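Long-range contact in cytosol aminopeptidase (Staphylococcus aureus subsp. aureus, PDB 3KZW), which probably removes amino acids from the N-terminal ends of peptides, as a metal-dependent leucine aminopeptidase of the cytosol aminopeptidase family: residues A[42-47]-A[72-77]. Residues are numbered along the deposited sequence; the frame is centred on the assembly and turned at random.
Sequences IGIPEH and HIIGSK
I44 sets its side chain down on I74 and G75, joining the last part of an inner strand of the N-terminal domain's mixed sheet, 39-45, to the loop that follows helix 62-70. That helix closes with a Schellman motif at H72, and the chain then passes alongside I44 to E46 before entering strand 81-88.

The apolar part is a meeting of two isoleucines whose side chains cross at about a right angle. CD1 of I74 lies 4.0 Å from CG1 of I44 and equally far from its CD1, so one methyl touches the whole ethyl branch. In I74 the ethyl branch is held between the backbone N and the carbonyl carbon (chi1 61°), which directs CD1 at I44. T97 of strand 91-101 and L68 of helix 62-70 also pack on I74, making this the buried end of the contact.

The other branch of I44 meets backbone. Its CG2, anti to the backbone N, sits 3.4 Å from the carbonyl O of G75, a van der Waals approach of methyl to oxygen.

No hydrogen bond links the two segments, although I44 bonds through its backbone to V98 and L100 and E46 to G101, all on strand 91-101. CA of S76 makes a CH...O contact with O of I44 at 3.5 Å, bent to 136° at the hydrogen. P45 and S76 have the nearest CA atoms across the two segments, 5.0 Å apart, yet CB of P45 points away from the loop, and its side chain packs on L51 and L100.

At the more open end, S76 lies against the backbone of P45 and E46: its CB is 3.3 Å from O of P45, and its OG rests 3.6 Å from CA of E46.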
ATOM      1  N   ILE A  42     -17.110  52.778  -7.471  1.00  8.03           N
ATOM      2  CA  ILE A  42     -15.915  53.458  -7.977  1.00  7.84           C
ATOM      3  C   ILE A  42     -14.682  52.575  -7.802  1.00  7.90           C
ATOM      4  O   ILE A  42     -14.513  51.935  -6.766  1.00  7.98           O
ATOM      5  CB  ILE A  42     -15.674  54.809  -7.252  1.00  7.78           C
ATOM      6  CG1 ILE A  42     -16.924  55.695  -7.314  1.00  7.57           C
ATOM      7  CG2 ILE A  42     -14.458  55.536  -7.843  1.00  7.75           C
ATOM      8  CD1 ILE A  42     -16.839  56.968  -6.490  1.00  7.06           C
ATOM      9  N   GLY A  43     -13.831  52.537  -8.823  1.00  7.99           N
ATOM     10  CA  GLY A  43     -12.542  51.856  -8.733  1.00  8.08           C
ATOM     11  C   GLY A  43     -11.481  52.788  -8.177  1.00  8.19           C
ATOM     12  O   GLY A  43     -11.399  53.951  -8.578  1.00  8.20           O
ATOM     13  N   ILE A  44     -10.667  52.279  -7.257  1.00  8.33           N
ATOM     14  CA  ILE A  44      -9.657  53.100  -6.589  1.00  8.57           C
ATOM     15  C   ILE A  44      -8.232  52.612  -6.871  1.00  8.87           C
ATOM     16  O   ILE A  44      -7.869  51.494  -6.496  1.00  8.88           O
ATOM     17  CB  ILE A  44      -9.914  53.201  -5.053  1.00  8.53           C
ATOM     18  CG1 ILE A  44     -11.303  53.798  -4.754  1.00  8.34           C
ATOM     19  CG2 ILE A  44      -8.804  53.998  -4.355  1.00  8.54           C
ATOM     20  CD1 ILE A  44     -11.556  55.203  -5.305  1.00  7.83           C
ATOM     21  N   PRO A  45      -7.423  53.455  -7.543  1.00  9.15           N
ATOM     22  CA  PRO A  45      -6.021  53.157  -7.825  1.00  9.43           C
ATOM     23  C   PRO A  45      -5.089  53.622  -6.709  1.00  9.82           C
ATOM     24  O   PRO A  45      -5.527  54.311  -5.784  1.00  9.88           O
ATOM     25  CB  PRO A  45      -5.756  53.963  -9.093  1.00  9.41           C
ATOM     26  CG  PRO A  45      -6.639  55.150  -8.960  1.00  9.27           C
ATOM     27  CD  PRO A  45      -7.847  54.725  -8.163  1.00  9.11           C
ATOM     28  N   GLU A  46      -3.816  53.248  -6.810  1.00 10.32           N
ATOM     29  CA  GLU A  46      -2.798  53.611  -5.822  1.00 10.92           C
ATOM     30  C   GLU A  46      -2.578  55.125  -5.761  1.00 11.25           C
ATOM     31  O   GLU A  46      -2.379  55.687  -4.683  1.00 11.31           O
ATOM     32  CB  GLU A  46      -1.486  52.884  -6.124  1.00 10.91           C
ATOM     33  CG  GLU A  46      -0.465  52.915  -4.997  1.00 11.36           C
ATOM     34  CD  GLU A  46       0.662  51.923  -5.213  1.00 12.02           C
ATOM     35  OE1 GLU A  46       0.390  50.703  -5.210  1.00 12.35           O
ATOM     36  OE2 GLU A  46       1.818  52.361  -5.381  1.00 12.29           O
ATOM     37  N   HIS A  47      -2.615  55.770  -6.923  1.00 11.72           N
ATOM     38  CA  HIS A  47      -2.516  57.222  -7.013  1.00 12.17           C
ATOM     39  C   HIS A  47      -3.717  57.761  -7.781  1.00 12.58           C
ATOM     40  O   HIS A  47      -3.874  57.491  -8.972  1.00 12.61           O
ATOM     41  CB  HIS A  47      -1.210  57.641  -7.692  1.00 12.07           C
ATOM     42  CG  HIS A  47       0.019  57.104  -7.027  1.00 11.98           C
ATOM     43  ND1 HIS A  47       0.536  57.636  -5.872  1.00 11.95           N
ATOM     44  CD2 HIS A  47       0.838  56.083  -7.360  1.00 11.91           C
ATOM     45  CE1 HIS A  47       1.617  56.965  -5.517  1.00 11.99           C
ATOM     46  NE2 HIS A  47       1.823  56.017  -6.405  1.00 11.94           N
ATOM     47  N   HIS A  72      -7.840  55.338   5.615  1.00  7.90           N
ATOM     48  CA  HIS A  72      -7.922  53.879   5.442  1.00  6.79           C
ATOM     49  C   HIS A  72      -9.356  53.337   5.451  1.00  5.73           C
ATOM     50  O   HIS A  72      -9.583  52.152   5.710  1.00  5.55           O
ATOM     51  CB  HIS A  72      -7.038  53.138   6.458  1.00  7.01           C
ATOM     52  CG  HIS A  72      -5.579  53.459   6.340  1.00  7.73           C
ATOM     53  ND1 HIS A  72      -4.897  54.189   7.282  1.00  8.53           N
ATOM     54  CD2 HIS A  72      -4.674  53.156   5.385  1.00  8.42           C
ATOM     55  CE1 HIS A  72      -3.635  54.319   6.918  1.00  8.79           C
ATOM     56  NE2 HIS A  72      -3.474  53.701   5.768  1.00  8.75           N
ATOM     57  N   ILE A  73     -10.315  54.213   5.160  1.00  4.49           N
ATOM     58  CA  ILE A  73     -11.719  53.827   5.012  1.00  3.41           C
ATOM     59  C   ILE A  73     -11.917  53.141   3.655  1.00  3.08           C
ATOM     60  O   ILE A  73     -12.686  52.186   3.536  1.00  2.91           O
ATOM     61  CB  ILE A  73     -12.664  55.045   5.201  1.00  3.15           C
ATOM     62  CG1 ILE A  73     -12.587  55.545   6.649  1.00  2.85           C
ATOM     63  CG2 ILE A  73     -14.104  54.686   4.850  1.00  2.86           C
ATOM     64  CD1 ILE A  73     -13.148  56.941   6.874  1.00  2.70           C
ATOM     65  N   ILE A  74     -11.215  53.639   2.640  1.00  2.85           N
ATOM     66  CA  ILE A  74     -11.094  52.948   1.356  1.00  2.74           C
ATOM     67  C   ILE A  74      -9.614  52.754   1.008  1.00  2.76           C
ATOM     68  O   ILE A  74      -8.738  53.385   1.613  1.00  2.76           O
ATOM     69  CB  ILE A  74     -11.847  53.671   0.207  1.00  2.69           C
ATOM     70  CG1 ILE A  74     -11.295  55.089  -0.011  1.00  2.67           C
ATOM     71  CG2 ILE A  74     -13.358  53.673   0.472  1.00  2.64           C
ATOM     72  CD1 ILE A  74     -11.706  55.733  -1.333  1.00  2.56           C
ATOM     73  N   GLY A  75      -9.340  51.875   0.046  1.00  2.75           N
ATOM     74  CA  GLY A  75      -7.966  51.560  -0.346  1.00  2.73           C
ATOM     75  C   GLY A  75      -7.824  51.120  -1.790  1.00  2.73           C
ATOM     76  O   GLY A  75      -8.802  51.082  -2.543  1.00  2.73           O
ATOM     77  N   SER A  76      -6.598  50.770  -2.170  1.00  2.70           N
ATOM     78  CA  SER A  76      -6.275  50.485  -3.560  1.00  2.65           C
ATOM     79  C   SER A  76      -5.818  49.049  -3.829  1.00  2.68           C
ATOM     80  O   SER A  76      -5.606  48.680  -4.986  1.00  2.80           O
ATOM     81  CB  SER A  76      -5.214  51.465  -4.055  1.00  2.60           C
ATOM     82  OG  SER A  76      -4.011  51.323  -3.327  1.00  2.66           O
ATOM     83  N   LYS A  77      -5.666  48.247  -2.778  1.00  2.62           N
ATOM     84  CA  LYS A  77      -5.205  46.865  -2.924  1.00  2.65           C
ATOM     85  C   LYS A  77      -6.031  46.130  -3.982  1.00  2.66           C
ATOM     86  O   LYS A  77      -7.259  46.123  -3.922  1.00  2.70           O
ATOM     87  CB  LYS A  77      -5.249  46.133  -1.578  1.00  2.65           C
ATOM     88  CG  LYS A  77      -4.435  44.850  -1.529  1.00  2.69           C
ATOM     89  CD  LYS A  77      -4.534  44.189  -0.157  1.00  2.86           C
ATOM     90  CE  LYS A  77      -3.727  42.890  -0.082  1.00  2.78           C
ATOM     91  NZ  LYS A  77      -4.321  41.796  -0.905  1.00  2.73           N
TER